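Luciferase-like monooxygenase (Streptomyces bottropensis, PDB 4US5) is probably a flavin-utilising monooxygenase of the bacterial luciferase family, linked to epoxide formation in mensacarcin biosynthesis. Local coordinates at residues 105-110 / 166-171; 141-145 / 183-187; 192-197 / 281-286; 243-248 / 273-277. One frame throughout, in Å; residues are numbered along the deposited sequence.

Overall arrangement
The chain folds as a luciferase-like TIM barrel. Interaction 1 pairs the parallel strands 105-110 and 167-172. Interaction 2, its centre about 10 Å away, joins helix 134-147 to the end of helix 175-184; the two touch, P187 O lying 3.0 Å from L170 N, and their segments alternate along the chain. Interactions 3 and 4 come later: 192-197 meets 281-286, and the 243-248/273-277 contact falls within the intervening sequence. Their centres are about 14 Å apart and Y286 packs on H243, H247 and L276. Across the chain's centre from interaction 1 (about 31 Å between centres of 1 and 4), they join loops to helix 233-251, whereas 1 and 2 bind strands to outer helices.

Interaction 1 (105-110 / 166-171); sequences IDLGIG and PALWLL. With NA (sodium ion), chain P; NA (sodium ion), chain N.
Five backbone hydrogen bonds join the parallel strands 105-110 and 167-171: A167 N to I105 O (2.9 Å), L107 N to A167 O (2.8 Å), W169 N to L107 O (3.0 Å), I109 N to W169 O (2.8 Å) and L171 N to I109 O (2.9 Å). L107 and I109 bond through both N and O to residues two apart, the pattern of parallel pairing. The register is D106-A167, L107-L168, G108-W169 and I109-L170; the strand axes approach to 4.5 Å at -27°. CA-H...O contacts, such as G108 CA to W169 O at 3.3 Å, supplement the bonds. I105 N lies 3.0 Å from one sodium ion and G110 O 2.7 Å from another. D106 and W169 share one face with G108, where an ideal CB would sit 2.9 Å from L171 CD1. On the other face L107 (t) and L168 (m) meet, CG to CD2 3.8 Å, and L170 CD1 reaches I109 O at 3.5 Å. In the TIM-barrel wall, L107, L168 and I109 pack on L144 of helix 134-147, L107 also touches helix 87-100, D106 forms salt bridges with R42 and R74 and a hydrogen bond with W44, and strand 74-81 flanks 105-110.

Interaction 2 (141-145 / 183-187); sequences LEQLR and RLGLP
A Schellman motif ends helix 175-184, and the carbonyl of L184 accepts from an arginine of helix 134-147, so two outer helices of the TIM barrel are linked through a helix C-terminus. Segment 141-145 is regular helix, with R145 N bonded to L141 O at 3.0 Å; the closest CA pair across the contact, E142 and L184, is 8.6 Å apart, which leaves the side chains to bridge the gap. R183 is still helical (phi/psi -56/-41). L184 follows at -91/-5 with its CB directed toward the other helix; in its mt rotamer it places CD1 4.0 Å from L141 CD2 and CD2 3.5 Å from E142 OE2. G185 then leaves helical geometry at 68/38, a positive phi that favours glycine. L186 is extended (-102/148) and also mt, so its CD1 packs 3.8 Å from L141 CD2; L141 is thus shared by both leucines, while L186 and L144 also touch L168 of strand 167-172. P187 continues extended, its O bonding back to the strand at L170. R145 starts tt and runs out across the gap, with a long salt bridge within its helix from NH1 to E142 OE2 (3.7 Å). The edge of its guanidinium meets a single carbonyl in a forked pair of hydrogen bonds: NH2 to L184 O at 2.7 Å and NH1 to L184 O at 3.0 Å.

Interaction 3 (192-197 / 281-286); sequences HFITPQ and FEWPRY
Side-chain donors gripping backbone carbonyls supply the direct hydrogen bonds here. H192 (chi1 t) sends NE2 to P284 O at 2.8 Å and 167°, while its ND1 is held by T199. R285 starts tt and bends at chi3 (m), so that NH1 reaches both F193 O and I194 O, each at 3.0 Å; both carbonyls lie near the guanidinium plane, and R285 NE forms a salt bridge with E279. Residues 192-194 have helical phi/psi without the regular bonds, and 281-286 is irregular. The backbone approach is closest at F193 and R285 (CA-CA 5.0 Å), with Q197 and F281 next at 5.8 Å. Water 2 joins F193 O (2.8 Å) to Y286 OH (2.7 Å), and water 3 joins Q197 OE1 (2.7 Å) to R285 NH2 (2.9 Å). P196 O takes water 4 (2.6 Å), which accepts from W283 N (3.2 Å), and water 5 (3.1 Å), which accepts from E282 N (3.0 Å). Packing centres on P196: its CG stands 3.5 Å from the F281 ring centroid, 14° off the normal, a CH-pi contact, and its CD lies 3.4 Å from R285 NH1 over the guanidinium face. F193 CB meets Y286 CE1 at 4.0 Å. The first segment follows strand 188-191 and the second leads into strand 286-289, with strand 221-229 between them in the sheet: packing between connecting segments of a TIM barrel.

Interaction 4 (243-248 / 273-277); sequences HRLFHR and PDPLA
A leucine methyl sits almost exactly over an imidazole: L276 CD2 is 3.7 Å from the centroid of the H247 ring and only 6° off its normal, a CH-pi contact. H247 points toward the loop with chi1 at -93°, between wells, and its ND1 makes a weak 3.4 Å bond to H243 O; L276 is mt. Segment 243-248 is regular helix, with H247 N bonded to H243 O and R248 N to R244 O, both at 3.0 Å. CA atoms approach most closely at R248-P273 (5.4 Å) and R244-L276 (6.7 Å). Two arginines one turn apart fasten the loop. R248 (chi1 t, chi2 t) gives NE to P273 O at 2.7 Å and 179°, its NH1 and NH2 going to E267 O and K270 O. R244 NH2 forms a salt bridge with D274 OD2 at 2.8 Å. Water 6 links R244 O (2.9 Å) to D274 OD1 (2.8 Å), and water 7 links R244 NE (2.9 Å) to the same D274 OD1 (2.8 Å). P275 CG packs 3.7 Å from H247 O. That OD1 also accepts from A277 N at 3.2 Å, making D274 the head of an Asx motif at the start of the helically wound 275-277, strapped to helix 233-251 on the barrel's periphery.

Interaction 1 (105-110 / 166-171)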
loop_
_atom_site.group_PDB
_atom_site.type_symbol
_atom_site.label_atom_id
_atom_site.label_comp_id
_atom_site.label_asym_id
_atom_site.label_seq_id
_atom_site.Cartn_x
_atom_site.Cartn_y
_atom_site.Cartn_z
ATOM N N ILE B 105 -1.570 13.267 4.272
ATOM C CA ILE B 105 -0.625 12.142 4.385
ATOM C C ILE B 105 0.748 12.619 4.859
ATOM O O ILE B 105 1.327 13.576 4.311
ATOM C CB ILE B 105 -0.484 11.375 3.048
ATOM C CG1 ILE B 105 -1.823 10.822 2.588
ATOM C CG2 ILE B 105 0.568 10.279 3.148
ATOM C CD1 ILE B 105 -2.539 9.878 3.545
ATOM N N ASP B 106 1.267 11.940 5.875
ATOM C CA ASP B 106 2.630 12.119 6.341
ATOM C C ASP B 106 3.502 10.967 5.817
ATOM O O ASP B 106 3.154 9.803 5.958
ATOM C CB ASP B 106 2.684 12.075 7.880
ATOM C CG ASP B 106 2.031 13.244 8.523
ATOM O OD1 ASP B 106 1.853 14.312 7.850
ATOM O OD2 ASP B 106 1.704 13.142 9.739
ATOM N N LEU B 107 4.665 11.309 5.274
ATOM C CA LEU B 107 5.668 10.357 4.955
ATOM C C LEU B 107 6.818 10.471 5.963
ATOM O O LEU B 107 7.808 11.188 5.722
ATOM C CB LEU B 107 6.160 10.582 3.528
ATOM C CG LEU B 107 7.277 9.714 2.974
ATOM C CD1 LEU B 107 7.131 8.246 3.342
ATOM C CD2 LEU B 107 7.335 9.858 1.454
ATOM N N GLY B 108 6.667 9.802 7.094
ATOM C CA GLY B 108 7.733 9.677 8.062
ATOM C C GLY B 108 8.712 8.598 7.631
ATOM O O GLY B 108 8.299 7.521 7.180
ATOM N N ILE B 109 9.994 8.907 7.750
ATOM C CA ILE B 109 11.095 8.047 7.296
ATOM C C ILE B 109 11.912 7.686 8.508
ATOM O O ILE B 109 12.241 8.556 9.298
ATOM C CB ILE B 109 12.005 8.821 6.321
ATOM C CG1 ILE B 109 11.245 9.208 5.065
ATOM C CG2 ILE B 109 13.253 8.013 5.977
ATOM C CD1 ILE B 109 10.632 8.058 4.319
ATOM N N GLY B 110 12.199 6.408 8.665
ATOM C CA GLY B 110 12.979 5.921 9.793
ATOM C C GLY B 110 14.164 5.068 9.377
ATOM O O GLY B 110 14.245 4.623 8.231
ATOM N N PRO B 166 2.730 14.610 0.072
ATOM C CA PRO B 166 2.836 14.178 1.445
ATOM C C PRO B 166 3.869 14.997 2.210
ATOM O O PRO B 166 4.855 15.404 1.631
ATOM C CB PRO B 166 3.304 12.728 1.309
ATOM C CG PRO B 166 4.042 12.692 0.048
ATOM C CD PRO B 166 3.289 13.619 -0.863
ATOM N N ALA B 167 3.663 15.141 3.512
ATOM C CA ALA B 167 4.584 15.851 4.382
ATOM C C ALA B 167 5.712 14.914 4.847
ATOM O O ALA B 167 5.466 13.927 5.554
ATOM C CB ALA B 167 3.833 16.412 5.580
ATOM N N LEU B 168 6.949 15.283 4.519
ATOM C CA LEU B 168 8.134 14.514 4.906
ATOM C C LEU B 168 8.517 14.750 6.365
ATOM O O LEU B 168 8.713 15.912 6.787
ATOM C CB LEU B 168 9.329 14.923 4.056
ATOM C CG LEU B 168 9.570 14.206 2.729
ATOM C CD1 LEU B 168 10.832 14.738 2.058
ATOM C CD2 LEU B 168 9.680 12.679 2.893
ATOM N N TRP B 169 8.705 13.676 7.119
ATOM C CA TRP B 169 9.180 13.725 8.498
ATOM C C TRP B 169 10.350 12.765 8.664
ATOM O O TRP B 169 10.364 11.670 8.072
ATOM C CB TRP B 169 8.078 13.303 9.493
ATOM C CG TRP B 169 7.055 14.337 9.772
ATOM C CD1 TRP B 169 6.021 14.705 8.941
ATOM C CD2 TRP B 169 6.928 15.151 10.939
ATOM N NE1 TRP B 169 5.283 15.677 9.511
ATOM C CE2 TRP B 169 5.798 15.964 10.752
ATOM C CE3 TRP B 169 7.678 15.302 12.108
ATOM C CZ2 TRP B 169 5.400 16.894 11.681
ATOM C CZ3 TRP B 169 7.250 16.197 13.042
ATOM C CH2 TRP B 169 6.139 17.010 12.817
ATOM N N LEU B 170 11.315 13.134 9.498
ATOM C CA LEU B 170 12.397 12.219 9.848
ATOM C C LEU B 170 12.205 11.759 11.278
ATOM O O LEU B 170 12.025 12.576 12.189
ATOM C CB LEU B 170 13.757 12.887 9.710
ATOM C CG LEU B 170 14.945 11.993 10.005
ATOM C CD1 LEU B 170 14.918 10.746 9.124
ATOM C CD2 LEU B 170 16.254 12.741 9.766
ATOM N N LEU B 171 12.233 10.447 11.452
ATOM C CA LEU B 171 12.159 9.837 12.767
ATOM C C LEU B 171 13.543 9.421 13.147
ATOM O O LEU B 171 14.260 8.802 12.347
ATOM C CB LEU B 171 11.259 8.595 12.760
ATOM C CG LEU B 171 9.757 8.872 12.804
ATOM C CD1 LEU B 171 9.249 9.500 11.486
ATOM C CD2 LEU B 171 9.032 7.588 13.096
HETATM NA NA NA P . -0.768 14.584 1.727
HETATM NA NA NA N . 15.834 3.178 6.602
HETATM O O HOH W 1 0.201 16.851 3.243
#

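Interaction 2 (141-145 / 183-187)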
loop_
_atom_site.group_PDB
_atom_site.type_symbol
_atom_site.label_atom_id
_atom_site.label_comp_id
_atom_site.label_asym_id
_atom_site.label_seq_id
_atom_site.Cartn_x
_atom_site.Cartn_y
_atom_site.Cartn_z
ATOM N N LEU B 141 17.048 10.244 1.178
ATOM C CA LEU B 141 16.090 11.215 1.616
ATOM C C LEU B 141 16.083 12.457 0.698
ATOM O O LEU B 141 15.025 12.999 0.385
ATOM C CB LEU B 141 16.402 11.571 3.077
ATOM C CG LEU B 141 15.424 12.328 3.939
ATOM C CD1 LEU B 141 14.023 11.767 3.878
ATOM C CD2 LEU B 141 15.946 12.295 5.378
ATOM N N GLU B 142 17.254 12.874 0.247
ATOM C CA GLU B 142 17.357 13.943 -0.758
ATOM C C GLU B 142 16.758 13.517 -2.083
ATOM O O GLU B 142 16.090 14.292 -2.750
ATOM C CB GLU B 142 18.842 14.316 -1.055
ATOM C CG GLU B 142 19.043 15.829 -1.175
ATOM C CD GLU B 142 19.192 16.472 0.171
ATOM O OE1 GLU B 142 20.355 16.577 0.655
ATOM O OE2 GLU B 142 18.143 16.880 0.729
ATOM N N GLN B 143 17.053 12.293 -2.495
ATOM C CA GLN B 143 16.478 11.759 -3.724
ATOM C C GLN B 143 14.948 11.728 -3.645
ATOM O O GLN B 143 14.253 12.064 -4.595
ATOM C CB GLN B 143 16.936 10.339 -3.955
ATOM C CG GLN B 143 18.329 10.124 -4.473
ATOM C CD GLN B 143 18.518 8.660 -4.823
ATOM O OE1 GLN B 143 18.756 7.835 -3.943
ATOM N NE2 GLN B 143 18.322 8.314 -6.094
ATOM N N LEU B 144 14.433 11.290 -2.505
ATOM C CA LEU B 144 12.975 11.235 -2.284
ATOM C C LEU B 144 12.385 12.624 -2.419
ATOM O O LEU B 144 11.381 12.815 -3.068
ATOM C CB LEU B 144 12.692 10.647 -0.904
ATOM C CG LEU B 144 11.252 10.632 -0.426
ATOM C CD1 LEU B 144 10.350 9.931 -1.433
ATOM C CD2 LEU B 144 11.205 9.933 0.927
ATOM N N ARG B 145 12.990 13.598 -1.741
ATOM C CA ARG B 145 12.496 14.985 -1.785
ATOM C C ARG B 145 12.489 15.501 -3.229
ATOM O O ARG B 145 11.535 16.148 -3.642
ATOM C CB ARG B 145 13.349 15.849 -0.825
ATOM C CG ARG B 145 12.898 17.240 -0.465
ATOM C CD ARG B 145 13.988 17.859 0.422
ATOM N NE ARG B 145 13.478 18.394 1.668
ATOM C CZ ARG B 145 14.255 18.849 2.654
ATOM N NH1 ARG B 145 15.571 18.818 2.544
ATOM N NH2 ARG B 145 13.702 19.344 3.748
ATOM N N ARG B 183 20.007 19.837 9.653
ATOM C CA ARG B 183 20.725 20.189 8.452
ATOM C C ARG B 183 19.780 20.305 7.263
ATOM O O ARG B 183 19.915 21.199 6.420
ATOM C CB ARG B 183 21.813 19.150 8.212
ATOM C CG ARG B 183 22.704 19.386 7.017
ATOM C CD ARG B 183 23.882 18.415 7.029
ATOM N NE ARG B 183 23.450 17.082 6.627
ATOM C CZ ARG B 183 23.516 15.978 7.374
ATOM N NH1 ARG B 183 24.022 15.979 8.624
ATOM N NH2 ARG B 183 23.060 14.841 6.862
ATOM N N LEU B 184 18.827 19.387 7.184
ATOM C CA LEU B 184 17.948 19.266 6.020
ATOM C C LEU B 184 16.669 20.076 6.149
ATOM O O LEU B 184 15.868 20.141 5.216
ATOM C CB LEU B 184 17.616 17.781 5.767
ATOM C CG LEU B 184 18.817 16.912 5.405
ATOM C CD1 LEU B 184 18.452 15.435 5.459
ATOM C CD2 LEU B 184 19.355 17.278 4.035
ATOM N N GLY B 185 16.462 20.677 7.307
ATOM C CA GLY B 185 15.289 21.486 7.547
ATOM C C GLY B 185 14.019 20.659 7.583
ATOM O O GLY B 185 12.984 21.094 7.116
ATOM N N LEU B 186 14.107 19.472 8.166
ATOM C CA LEU B 186 12.949 18.588 8.235
ATOM C C LEU B 186 12.278 18.591 9.580
ATOM O O LEU B 186 12.961 18.668 10.610
ATOM C CB LEU B 186 13.381 17.169 7.925
ATOM C CG LEU B 186 13.715 16.941 6.472
ATOM C CD1 LEU B 186 14.390 15.592 6.323
ATOM C CD2 LEU B 186 12.480 17.042 5.594
ATOM N N PRO B 187 10.945 18.398 9.593
ATOM C CA PRO B 187 10.265 18.079 10.825
ATOM C C PRO B 187 10.863 16.771 11.383
ATOM O O PRO B 187 11.284 15.921 10.615
ATOM C CB PRO B 187 8.806 17.891 10.385
ATOM C CG PRO B 187 8.680 18.640 9.106
ATOM C CD PRO B 187 10.011 18.516 8.454
#

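Interaction 3 (192-197 / 281-286)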
loop_
_atom_site.group_PDB
_atom_site.type_symbol
_atom_site.label_atom_id
_atom_site.label_comp_id
_atom_site.label_asym_id
_atom_site.label_seq_id
_atom_site.Cartn_x
_atom_site.Cartn_y
_atom_site.Cartn_z
ATOM N N HIS B 192 11.982 8.915 22.287
ATOM C CA HIS B 192 12.444 8.924 23.655
ATOM C C HIS B 192 12.422 7.520 24.258
ATOM O O HIS B 192 13.341 7.136 25.019
ATOM C CB HIS B 192 11.597 9.861 24.479
ATOM C CG HIS B 192 11.787 9.685 25.935
ATOM N ND1 HIS B 192 12.901 10.144 26.603
ATOM C CD2 HIS B 192 11.089 8.947 26.828
ATOM C CE1 HIS B 192 12.832 9.766 27.867
ATOM N NE2 HIS B 192 11.709 9.091 28.040
ATOM N N PHE B 193 11.407 6.744 23.893
ATOM C CA PHE B 193 11.223 5.437 24.475
ATOM C C PHE B 193 12.274 4.452 23.991
ATOM O O PHE B 193 12.430 3.381 24.565
ATOM C CB PHE B 193 9.809 4.896 24.181
ATOM C CG PHE B 193 9.543 4.599 22.724
ATOM C CD1 PHE B 193 9.185 5.605 21.848
ATOM C CD2 PHE B 193 9.586 3.299 22.242
ATOM C CE1 PHE B 193 8.919 5.336 20.528
ATOM C CE2 PHE B 193 9.330 3.027 20.920
ATOM C CZ PHE B 193 8.975 4.044 20.058
ATOM N N ILE B 194 12.960 4.800 22.913
ATOM C CA ILE B 194 14.039 3.955 22.364
ATOM C C ILE B 194 15.399 4.364 22.944
ATOM O O ILE B 194 16.170 3.510 23.396
ATOM C CB ILE B 194 14.103 4.048 20.836
ATOM C CG1 ILE B 194 12.780 3.531 20.248
ATOM C CG2 ILE B 194 15.327 3.271 20.276
ATOM C CD1 ILE B 194 12.757 3.383 18.743
ATOM N N THR B 195 15.684 5.661 22.952
ATOM C CA THR B 195 16.970 6.180 23.410
ATOM C C THR B 195 16.791 7.317 24.431
ATOM O O THR B 195 17.067 8.485 24.143
ATOM C CB THR B 195 17.792 6.619 22.188
ATOM O OG1 THR B 195 17.811 5.552 21.240
ATOM C CG2 THR B 195 19.249 6.959 22.554
ATOM N N PRO B 196 16.312 6.980 25.627
ATOM C CA PRO B 196 16.000 7.989 26.621
ATOM C C PRO B 196 17.264 8.643 27.207
ATOM O O PRO B 196 17.167 9.720 27.774
ATOM C CB PRO B 196 15.260 7.211 27.707
ATOM C CG PRO B 196 15.711 5.803 27.526
ATOM C CD PRO B 196 15.930 5.639 26.057
ATOM N N GLN B 197 18.424 8.028 27.017
ATOM C CA GLN B 197 19.673 8.651 27.508
ATOM C C GLN B 197 20.032 9.952 26.774
ATOM O O GLN B 197 20.724 10.778 27.330
ATOM C CB GLN B 197 20.844 7.649 27.456
ATOM C CG GLN B 197 21.228 7.199 26.060
ATOM C CD GLN B 197 20.579 5.876 25.663
ATOM O OE1 GLN B 197 19.374 5.614 25.943
ATOM N NE2 GLN B 197 21.364 5.031 25.004
ATOM N N PHE B 281 17.351 7.170 33.779
ATOM C CA PHE B 281 17.561 8.286 32.886
ATOM C C PHE B 281 16.943 9.514 33.541
ATOM O O PHE B 281 16.262 9.422 34.549
ATOM C CB PHE B 281 16.898 8.012 31.526
ATOM C CG PHE B 281 17.253 6.670 30.941
ATOM C CD1 PHE B 281 18.506 6.455 30.384
ATOM C CD2 PHE B 281 16.362 5.597 31.030
ATOM C CE1 PHE B 281 18.860 5.221 29.876
ATOM C CE2 PHE B 281 16.705 4.365 30.496
ATOM C CZ PHE B 281 17.949 4.180 29.906
ATOM N N GLU B 282 17.126 10.658 32.917
ATOM C CA GLU B 282 16.483 11.861 33.405
ATOM C C GLU B 282 14.957 11.647 33.498
ATOM O O GLU B 282 14.321 11.972 34.503
ATOM C CB GLU B 282 16.806 13.038 32.504
ATOM C CG GLU B 282 16.075 14.294 32.958
ATOM C CD GLU B 282 16.407 15.526 32.167
ATOM O OE1 GLU B 282 17.024 15.424 31.077
ATOM O OE2 GLU B 282 15.985 16.589 32.631
ATOM N N TRP B 283 14.373 11.125 32.423
ATOM C CA TRP B 283 12.957 10.867 32.356
ATOM C C TRP B 283 12.728 9.371 32.221
ATOM O O TRP B 283 13.526 8.681 31.589
ATOM C CB TRP B 283 12.327 11.607 31.175
ATOM C CG TRP B 283 12.469 13.084 31.255
ATOM C CD1 TRP B 283 12.103 13.885 32.289
ATOM C CD2 TRP B 283 12.988 13.942 30.245
ATOM N NE1 TRP B 283 12.363 15.182 32.006
ATOM C CE2 TRP B 283 12.900 15.256 30.741
ATOM C CE3 TRP B 283 13.502 13.744 28.962
ATOM C CZ2 TRP B 283 13.318 16.366 30.001
ATOM C CZ3 TRP B 283 13.880 14.857 28.224
ATOM C CH2 TRP B 283 13.796 16.142 28.758
ATOM N N PRO B 284 11.594 8.869 32.748
ATOM C CA PRO B 284 11.383 7.419 32.626
ATOM C C PRO B 284 11.316 7.007 31.149
ATOM O O PRO B 284 10.728 7.727 30.342
ATOM C CB PRO B 284 10.040 7.188 33.337
ATOM C CG PRO B 284 9.408 8.524 33.489
ATOM C CD PRO B 284 10.476 9.561 33.397
ATOM N N ARG B 285 11.841 5.841 30.820
ATOM C CA ARG B 285 11.780 5.367 29.449
ATOM C C ARG B 285 10.315 5.266 28.968
ATOM O O ARG B 285 9.969 5.691 27.850
ATOM C CB ARG B 285 12.435 4.007 29.307
ATOM C CG ARG B 285 12.452 3.522 27.853
ATOM C CD ARG B 285 12.817 2.078 27.733
ATOM N NE ARG B 285 14.242 1.864 28.005
ATOM C CZ ARG B 285 15.206 2.030 27.113
ATOM N NH1 ARG B 285 14.940 2.439 25.899
ATOM N NH2 ARG B 285 16.455 1.816 27.461
ATOM N N TYR B 286 9.491 4.673 29.815
ATOM C CA TYR B 286 8.072 4.511 29.566
ATOM C C TYR B 286 7.319 5.262 30.662
ATOM O O TYR B 286 7.625 5.130 31.857
ATOM C CB TYR B 286 7.692 3.029 29.619
ATOM C CG TYR B 286 8.467 2.143 28.674
ATOM C CD1 TYR B 286 8.871 2.583 27.426
ATOM C CD2 TYR B 286 8.772 0.831 29.028
ATOM C CE1 TYR B 286 9.544 1.746 26.561
ATOM C CE2 TYR B 286 9.450 -0.014 28.158
ATOM C CZ TYR B 286 9.845 0.447 26.947
ATOM O OH TYR B 286 10.510 -0.358 26.078
HETATM O O HOH W 2 11.845 0.748 24.009
HETATM O O HOH W 3 18.518 3.050 25.817
HETATM O O HOH W 4 15.603 11.033 29.455
HETATM O O HOH W 5 18.647 10.695 30.374
#

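Interaction 4 (243-248 / 273-277)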
loop_
_atom_site.group_PDB
_atom_site.type_symbol
_atom_site.label_atom_id
_atom_site.label_comp_id
_atom_site.label_asym_id
_atom_site.label_seq_id
_atom_site.Cartn_x
_atom_site.Cartn_y
_atom_site.Cartn_z
ATOM N N HIS B 243 4.318 -4.817 29.714
ATOM C CA HIS B 243 5.521 -4.305 29.112
ATOM C C HIS B 243 6.771 -4.716 29.899
ATOM O O HIS B 243 7.817 -5.013 29.325
ATOM C CB HIS B 243 5.431 -2.799 29.022
ATOM C CG HIS B 243 6.203 -2.233 27.891
ATOM N ND1 HIS B 243 6.075 -0.929 27.500
ATOM C CD2 HIS B 243 7.083 -2.800 27.035
ATOM C CE1 HIS B 243 6.863 -0.707 26.463
ATOM N NE2 HIS B 243 7.448 -1.840 26.136
ATOM N N ARG B 244 6.660 -4.632 31.216
ATOM C CA ARG B 244 7.736 -5.011 32.088
ATOM C C ARG B 244 8.151 -6.467 31.810
ATOM O O ARG B 244 9.352 -6.766 31.699
ATOM C CB ARG B 244 7.315 -4.834 33.533
ATOM C CG ARG B 244 7.130 -3.400 33.960
ATOM C CD ARG B 244 6.606 -3.305 35.376
ATOM N NE ARG B 244 7.600 -3.798 36.323
ATOM C CZ ARG B 244 7.324 -4.426 37.456
ATOM N NH1 ARG B 244 6.076 -4.638 37.832
ATOM N NH2 ARG B 244 8.336 -4.871 38.221
ATOM N N LEU B 245 7.164 -7.352 31.742
ATOM C CA LEU B 245 7.433 -8.802 31.527
ATOM C C LEU B 245 7.953 -9.046 30.129
ATOM O O LEU B 245 8.833 -9.871 29.935
ATOM C CB LEU B 245 6.178 -9.632 31.769
ATOM C CG LEU B 245 6.303 -11.153 31.537
ATOM C CD1 LEU B 245 7.417 -11.728 32.392
ATOM C CD2 LEU B 245 4.982 -11.851 31.824
ATOM N N PHE B 246 7.459 -8.270 29.151
ATOM C CA PHE B 246 7.976 -8.396 27.788
ATOM C C PHE B 246 9.460 -8.107 27.797
ATOM O O PHE B 246 10.247 -8.832 27.184
ATOM C CB PHE B 246 7.225 -7.457 26.811
ATOM C CG PHE B 246 7.647 -7.595 25.366
ATOM C CD1 PHE B 246 7.204 -8.642 24.589
ATOM C CD2 PHE B 246 8.497 -6.653 24.799
ATOM C CE1 PHE B 246 7.598 -8.777 23.263
ATOM C CE2 PHE B 246 8.901 -6.763 23.475
ATOM C CZ PHE B 246 8.439 -7.817 22.697
ATOM N N HIS B 247 9.882 -7.108 28.562
ATOM C CA HIS B 247 11.313 -6.825 28.637
ATOM C C HIS B 247 12.124 -7.902 29.359
ATOM O O HIS B 247 13.229 -8.192 28.961
ATOM C CB HIS B 247 11.595 -5.479 29.297
ATOM C CG HIS B 247 11.706 -4.366 28.324
ATOM N ND1 HIS B 247 10.597 -3.759 27.780
ATOM C CD2 HIS B 247 12.781 -3.787 27.742
ATOM C CE1 HIS B 247 10.983 -2.849 26.908
ATOM N NE2 HIS B 247 12.304 -2.815 26.904
ATOM N N ARG B 248 11.590 -8.423 30.457
ATOM C CA ARG B 248 12.267 -9.519 31.184
ATOM C C ARG B 248 12.496 -10.659 30.215
ATOM O O ARG B 248 13.601 -11.213 30.128
ATOM C CB ARG B 248 11.426 -10.005 32.375
ATOM C CG ARG B 248 11.925 -11.323 32.961
ATOM C CD ARG B 248 11.070 -11.809 34.117
ATOM N NE ARG B 248 11.326 -11.070 35.354
ATOM C CZ ARG B 248 10.719 -11.319 36.509
ATOM N NH1 ARG B 248 9.832 -12.296 36.609
ATOM N NH2 ARG B 248 11.022 -10.613 37.575
ATOM N N PRO B 273 15.127 -10.918 36.142
ATOM C CA PRO B 273 15.496 -9.691 35.471
ATOM C C PRO B 273 14.341 -8.687 35.457
ATOM O O PRO B 273 13.170 -9.060 35.262
ATOM C CB PRO B 273 15.846 -10.143 34.048
ATOM C CG PRO B 273 16.088 -11.624 34.140
ATOM C CD PRO B 273 15.217 -12.098 35.247
ATOM N N ASP B 274 14.669 -7.428 35.722
ATOM C CA ASP B 274 13.745 -6.317 35.500
ATOM C C ASP B 274 14.565 -5.189 34.859
ATOM O O ASP B 274 14.954 -4.232 35.542
ATOM C CB ASP B 274 13.105 -5.901 36.820
ATOM C CG ASP B 274 11.910 -4.983 36.634
ATOM O OD1 ASP B 274 11.790 -4.354 35.557
ATOM O OD2 ASP B 274 11.094 -4.908 37.561
ATOM N N PRO B 275 14.896 -5.343 33.566
ATOM C CA PRO B 275 15.687 -4.355 32.851
ATOM C C PRO B 275 15.142 -2.935 33.005
ATOM O O PRO B 275 15.930 -2.003 33.128
ATOM C CB PRO B 275 15.581 -4.788 31.384
ATOM C CG PRO B 275 15.213 -6.212 31.421
ATOM C CD PRO B 275 14.445 -6.434 32.679
ATOM N N LEU B 276 13.826 -2.774 33.045
ATOM C CA LEU B 276 13.254 -1.429 33.135
ATOM C C LEU B 276 13.502 -0.792 34.524
ATOM O O LEU B 276 13.650 0.426 34.642
ATOM C CB LEU B 276 11.769 -1.448 32.827
ATOM C CG LEU B 276 11.414 -1.970 31.443
ATOM C CD1 LEU B 276 9.910 -2.005 31.275
ATOM C CD2 LEU B 276 12.081 -1.123 30.364
ATOM N N ALA B 277 13.534 -1.613 35.556
ATOM C CA ALA B 277 13.807 -1.121 36.921
ATOM C C ALA B 277 15.298 -0.827 37.111
ATOM O O ALA B 277 15.661 -0.032 37.952
ATOM C CB ALA B 277 13.343 -2.142 37.948
HETATM O O HOH W 6 11.478 -5.162 32.915
HETATM O O HOH W 7 10.005 -2.224 36.077
#